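Local atomic coordinates of Kiaa0380 (Homo sapiens, PDB entry 1HTJ), a protein that probably links heterotrimeric G protein signalling to Rho GTPases, as the RGS-like domain of the guanine nucleotide exchange factor PDZ-RhoGEF. Residues V46-Y50 / L150-L156; L34-K38 / Y63-E67. The protein carries 3 engineered substitutions. One frame throughout, in Å; residues are numbered along the deposited sequence.

Contact 1. Residues V46-Y50 / L150-L156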
loop_
_atom_site.group_PDB
_atom_site.type_symbol
_atom_site.label_atom_id
_atom_site.label_comp_id
_atom_site.label_asym_id
_atom_site.label_seq_id
_atom_site.Cartn_x
_atom_site.Cartn_y
_atom_site.Cartn_z
ATOM N N VAL A 46 2.276 4.923 -9.268
ATOM C CA VAL A 46 2.758 6.294 -9.341
ATOM C C VAL A 46 2.657 6.913 -7.936
ATOM O O VAL A 46 3.625 7.467 -7.418
ATOM C CB VAL A 46 1.905 7.131 -10.337
ATOM C CG1 VAL A 46 2.237 8.610 -10.205
ATOM C CG2 VAL A 46 2.158 6.659 -11.760
ATOM N N PHE A 47 1.482 6.806 -7.327
ATOM C CA PHE A 47 1.256 7.340 -5.998
ATOM C C PHE A 47 2.250 6.762 -4.987
ATOM O O PHE A 47 2.755 7.478 -4.115
ATOM C CB PHE A 47 -0.191 7.046 -5.571
ATOM C CG PHE A 47 -0.568 7.610 -4.212
ATOM C CD1 PHE A 47 -0.192 8.908 -3.847
ATOM C CD2 PHE A 47 -1.307 6.842 -3.303
ATOM C CE1 PHE A 47 -0.545 9.433 -2.602
ATOM C CE2 PHE A 47 -1.664 7.353 -2.062
ATOM C CZ PHE A 47 -1.278 8.663 -1.709
ATOM N N LEU A 48 2.543 5.472 -5.116
ATOM C CA LEU A 48 3.460 4.803 -4.203
ATOM C C LEU A 48 4.888 5.325 -4.356
ATOM O O LEU A 48 5.629 5.438 -3.386
ATOM C CB LEU A 48 3.402 3.283 -4.431
ATOM C CG LEU A 48 2.208 2.562 -3.786
ATOM C CD1 LEU A 48 2.102 1.140 -4.301
ATOM C CD2 LEU A 48 2.403 2.541 -2.286
ATOM N N ARG A 49 5.273 5.656 -5.578
ATOM C CA ARG A 49 6.612 6.183 -5.814
ATOM C C ARG A 49 6.776 7.485 -5.033
ATOM O O ARG A 49 7.821 7.741 -4.451
ATOM C CB ARG A 49 6.830 6.410 -7.321
ATOM C CG ARG A 49 6.991 5.099 -8.069
ATOM C CD ARG A 49 7.085 5.277 -9.566
ATOM N NE ARG A 49 8.281 5.996 -9.971
ATOM C CZ ARG A 49 8.701 6.079 -11.234
ATOM N NH1 ARG A 49 8.017 5.494 -12.199
ATOM N NH2 ARG A 49 9.811 6.738 -11.538
ATOM N N TYR A 50 5.725 8.298 -5.015
ATOM C CA TYR A 50 5.762 9.542 -4.276
ATOM C C TYR A 50 5.904 9.191 -2.795
ATOM O O TYR A 50 6.789 9.705 -2.105
ATOM C CB TYR A 50 4.476 10.359 -4.502
ATOM C CG TYR A 50 4.275 11.431 -3.442
ATOM C CD1 TYR A 50 5.131 12.534 -3.358
ATOM C CD2 TYR A 50 3.296 11.283 -2.454
ATOM C CE1 TYR A 50 5.019 13.459 -2.298
ATOM C CE2 TYR A 50 3.179 12.188 -1.402
ATOM C CZ TYR A 50 4.042 13.271 -1.319
ATOM O OH TYR A 50 3.954 14.123 -0.228
ATOM N N LEU A 150 8.034 13.004 -12.369
ATOM C CA LEU A 150 9.080 12.550 -11.447
ATOM C C LEU A 150 8.685 11.243 -10.776
ATOM O O LEU A 150 9.525 10.551 -10.198
ATOM C CB LEU A 150 9.308 13.585 -10.343
ATOM C CG LEU A 150 9.788 14.974 -10.758
ATOM C CD1 LEU A 150 10.075 15.803 -9.484
ATOM C CD2 LEU A 150 11.056 14.823 -11.651
ATOM N N TYR A 151 7.398 10.922 -10.839
ATOM C CA TYR A 151 6.894 9.720 -10.209
ATOM C C TYR A 151 6.251 8.701 -11.127
ATOM O O TYR A 151 5.467 7.878 -10.659
ATOM C CB TYR A 151 5.909 10.112 -9.130
ATOM C CG TYR A 151 6.492 11.115 -8.177
ATOM C CD1 TYR A 151 6.240 12.484 -8.323
ATOM C CD2 TYR A 151 7.313 10.698 -7.136
ATOM C CE1 TYR A 151 6.789 13.406 -7.448
ATOM C CE2 TYR A 151 7.868 11.604 -6.264
ATOM C CZ TYR A 151 7.604 12.955 -6.420
ATOM O OH TYR A 151 8.182 13.846 -5.536
ATOM N N GLY A 152 6.575 8.761 -12.422
ATOM C CA GLY A 152 6.039 7.815 -13.385
ATOM C C GLY A 152 4.787 8.221 -14.157
ATOM O O GLY A 152 4.260 7.425 -14.941
ATOM N N GLU A 153 4.305 9.446 -13.979
ATOM C CA GLU A 153 3.084 9.838 -14.668
ATOM C C GLU A 153 3.161 9.829 -16.179
ATOM O O GLU A 153 2.139 9.822 -16.846
ATOM C CB GLU A 153 2.575 11.189 -14.159
ATOM C CG GLU A 153 2.053 11.081 -12.740
ATOM C CD GLU A 153 0.854 11.958 -12.476
ATOM O OE1 GLU A 153 0.141 12.275 -13.443
ATOM O OE2 GLU A 153 0.614 12.317 -11.305
ATOM N N ASN A 154 4.363 9.811 -16.734
ATOM C CA ASN A 154 4.472 9.757 -18.182
ATOM C C ASN A 154 3.893 8.445 -18.672
ATOM O O ASN A 154 3.125 8.416 -19.629
ATOM C CB ASN A 154 5.929 9.866 -18.619
ATOM C CG ASN A 154 6.357 11.298 -18.807
ATOM O OD1 ASN A 154 5.622 12.226 -18.454
ATOM N ND2 ASN A 154 7.546 11.496 -19.366
ATOM N N ASP A 155 4.254 7.361 -17.991
ATOM C CA ASP A 155 3.787 6.039 -18.366
ATOM C C ASP A 155 2.277 5.942 -18.350
ATOM O O ASP A 155 1.716 5.082 -19.008
ATOM C CB ASP A 155 4.380 4.988 -17.431
ATOM C CG ASP A 155 5.881 5.131 -17.284
ATOM O OD1 ASP A 155 6.533 5.449 -18.300
ATOM O OD2 ASP A 155 6.403 4.921 -16.160
ATOM N N LEU A 156 1.618 6.819 -17.598
ATOM C CA LEU A 156 0.159 6.802 -17.522
ATOM C C LEU A 156 -0.442 7.183 -18.864
ATOM O O LEU A 156 -1.574 6.814 -19.169
ATOM C CB LEU A 156 -0.347 7.770 -16.447
ATOM C CG LEU A 156 -0.105 7.418 -14.976
ATOM C CD1 LEU A 156 -0.952 8.324 -14.111
ATOM C CD2 LEU A 156 -0.472 5.975 -14.708
HETATM O O HOH W 1 9.910 8.274 -8.735
#
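V46-Y50 is a turn and a bit of helix 41-54, and L150-L156 is part of the loop that drapes across it on the way from helix 118-144 to helix 163-182. The two backbones come closest at V46 and G152, with CA atoms 5.4 Å apart. G152 has phi/psi of 95/5, and an ideal CB there would fall 2.5 Å from R49 NH1, so both backbone and neighbour call for glycine. Next to it, the carbonyl of Y151 is turned to the helix: its O lies 3.4 Å from V46 CA in a CA-H...O contact and 3.3 Å from R49 CD. V46 packs against the loop, with CG1 3.5 Å from E153 CG and CG2 4.0 Å from L156 CG. At the other end Y50 meets Y151 edge-to-face, centroids 5.7 Å apart and planes at 82°, while Y50 CB sits over the Y151 ring in a CH-pi contact. R49 lays its guanidinium over G152 CA, hydrogen-bonds Q173 through NH1, and reaches L150 O through water 1 (3.1 Å from R49 NE, 2.7 Å from L150 O). Between the two segments there is no direct hydrogen bond; Y151 OH bonds Q54, one turn after Y50, and E153 (R143 and Y139 of helix 118-144) and D155 (K172 and Q173 of helix 163-182) anchor the loop to the helices before and after it.

Contact 2. Residues L34-K38 / Y63-E67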
loop_
_atom_site.group_PDB
_atom_site.type_symbol
_atom_site.label_atom_id
_atom_site.label_comp_id
_atom_site.label_asym_id
_atom_site.label_seq_id
_atom_site.Cartn_x
_atom_site.Cartn_y
_atom_site.Cartn_z
ATOM N N LEU A 34 -9.197 6.850 -3.056
ATOM C CA LEU A 34 -8.468 5.632 -2.736
ATOM C C LEU A 34 -9.170 4.394 -3.290
ATOM O O LEU A 34 -8.526 3.474 -3.802
ATOM C CB LEU A 34 -8.298 5.511 -1.221
ATOM C CG LEU A 34 -7.510 4.310 -0.688
ATOM C CD1 LEU A 34 -6.163 4.185 -1.381
ATOM C CD2 LEU A 34 -7.318 4.483 0.795
ATOM N N GLU A 35 -10.495 4.378 -3.189
ATOM C CA GLU A 35 -11.288 3.254 -3.677
ATOM C C GLU A 35 -11.046 2.999 -5.154
ATOM O O GLU A 35 -11.069 1.859 -5.609
ATOM C CB GLU A 35 -12.777 3.512 -3.454
ATOM C CG GLU A 35 -13.200 3.472 -1.999
ATOM C CD GLU A 35 -12.755 2.199 -1.316
ATOM O OE1 GLU A 35 -12.938 1.112 -1.913
ATOM O OE2 GLU A 35 -12.223 2.283 -0.187
ATOM N N LYS A 36 -10.831 4.068 -5.905
ATOM C CA LYS A 36 -10.573 3.938 -7.328
ATOM C C LYS A 36 -9.119 3.522 -7.517
ATOM O O LYS A 36 -8.806 2.634 -8.308
ATOM C CB LYS A 36 -10.821 5.274 -8.040
ATOM C CG LYS A 36 -12.236 5.817 -7.905
ATOM C CD LYS A 36 -12.428 7.047 -8.796
ATOM C CE LYS A 36 -13.860 7.563 -8.752
ATOM N NZ LYS A 36 -14.209 8.126 -7.421
ATOM N N LEU A 37 -8.246 4.190 -6.770
ATOM C CA LEU A 37 -6.812 3.956 -6.806
ATOM C C LEU A 37 -6.455 2.502 -6.483
ATOM O O LEU A 37 -5.566 1.931 -7.113
ATOM C CB LEU A 37 -6.139 4.917 -5.824
ATOM C CG LEU A 37 -4.683 5.340 -6.027
ATOM C CD1 LEU A 37 -4.445 5.847 -7.452
ATOM C CD2 LEU A 37 -4.356 6.423 -5.000
ATOM N N LYS A 38 -7.158 1.903 -5.520
ATOM C CA LYS A 38 -6.908 0.507 -5.128
ATOM C C LYS A 38 -7.058 -0.416 -6.323
ATOM O O LYS A 38 -6.351 -1.420 -6.446
ATOM C CB LYS A 38 -7.906 0.026 -4.067
ATOM C CG LYS A 38 -8.002 0.881 -2.818
ATOM C CD LYS A 38 -8.878 0.213 -1.760
ATOM C CE LYS A 38 -10.240 -0.176 -2.308
ATOM N NZ LYS A 38 -11.063 -0.847 -1.268
ATOM N N TYR A 63 -2.698 -0.401 4.988
ATOM C CA TYR A 63 -4.029 -0.454 4.405
ATOM C C TYR A 63 -4.110 -1.480 3.262
ATOM O O TYR A 63 -5.057 -2.276 3.185
ATOM C CB TYR A 63 -4.412 0.937 3.876
ATOM C CG TYR A 63 -5.782 0.990 3.268
ATOM C CD1 TYR A 63 -6.857 1.508 3.980
ATOM C CD2 TYR A 63 -6.011 0.501 1.987
ATOM C CE1 TYR A 63 -8.135 1.538 3.426
ATOM C CE2 TYR A 63 -7.286 0.523 1.423
ATOM C CZ TYR A 63 -8.339 1.046 2.147
ATOM O OH TYR A 63 -9.592 1.100 1.586
ATOM N N LEU A 64 -3.115 -1.449 2.380
ATOM C CA LEU A 64 -3.075 -2.351 1.246
ATOM C C LEU A 64 -2.915 -3.813 1.678
ATOM O O LEU A 64 -3.429 -4.733 1.020
ATOM C CB LEU A 64 -1.934 -1.951 0.301
ATOM C CG LEU A 64 -2.118 -0.627 -0.465
ATOM C CD1 LEU A 64 -0.873 -0.308 -1.272
ATOM C CD2 LEU A 64 -3.317 -0.738 -1.390
ATOM N N CYS A 65 -2.188 -4.030 2.769
ATOM C CA CYS A 65 -1.985 -5.386 3.253
ATOM C C CYS A 65 -3.259 -5.885 3.927
ATOM O O CYS A 65 -3.654 -7.027 3.728
ATOM C CB CYS A 65 -0.787 -5.442 4.205
ATOM S SG CYS A 65 0.836 -5.425 3.358
ATOM N N ALA A 66 -3.905 -5.015 4.702
ATOM C CA ALA A 66 -5.156 -5.361 5.380
ATOM C C ALA A 66 -6.198 -5.660 4.314
ATOM O O ALA A 66 -7.044 -6.533 4.481
ATOM C CB ALA A 66 -5.629 -4.212 6.261
ATOM N N GLU A 67 -6.119 -4.927 3.212
ATOM C CA GLU A 67 -7.024 -5.110 2.091
ATOM C C GLU A 67 -6.814 -6.517 1.513
ATOM O O GLU A 67 -7.779 -7.242 1.265
ATOM C CB GLU A 67 -6.747 -4.041 1.037
ATOM C CG GLU A 67 -7.842 -3.853 0.007
ATOM C CD GLU A 67 -9.178 -3.446 0.616
ATOM O OE1 GLU A 67 -9.207 -2.960 1.775
ATOM O OE2 GLU A 67 -10.201 -3.604 -0.088
#
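Y63, K38 and L34 carry most of this contact. Y63 points from helix 58-69 toward segment 34-38, and its ring lies between the helices; the axes of 34-38 and 63-67 approach no closer than 12.6 Å and cross at -66°. L34 meets it on a face: CD2 lies 4.0 Å from the ring centroid, 16° off the normal, a CH-pi contact whose closest atom pair is L34 CD2 to Y63 CZ at 3.8 Å. K38 comes from the next turn of the same helix and takes the ring edge, with CD 3.5 Å from Y63 OH. Large side chains therefore do the bridging, while the nearest CA atoms, those of K38 and L64, stay 8.0 Å apart. Both segments belong to the all-helical RGS-like domain, and helix 118-144 closes the apolar side of the contact: I132 touches both L34 and Y63, and M129 adds to the packing on L34. Toward solvent the character changes to charge. The ammonium of K38 stands between two carboxylates, NZ lying 2.8 Å from OE1 of E35, one turn back on its own helix, and 3.1 Å from OE2 of E67 across the gap. Both are hydrogen-bonded salt bridges, so K38 links E35 and E67 in one salt-bridge network. E67 also bonds Q125 of helix 118-144, whose NE2 donates to E67 OE1 and also to the main-chain O of Y63, one turn earlier on helix 58-69.

How the contacts relate
The two contacts lie about 17 Å apart, centre to centre, in a single RGS-like domain, and their segments alternate along the chain: 34-38, 46-50, 63-67, then 150-156. Helices 34-39, 41-54 and 58-69 follow one another, so segment 46-50 of contact 1 falls, along the chain, between the two segments of contact 2. They touch directly, F47 CD2 of contact 1 packing 3.5 Å from L37 CD2 of contact 2. F47 also reaches L60 of helix 58-69, and L64 reaches L44 of helix 41-54. Helix 118-144 adjoins both contacts. Contact 1 thus brings a late loop onto helix 41-54, the helix between the two that contact 2 joins.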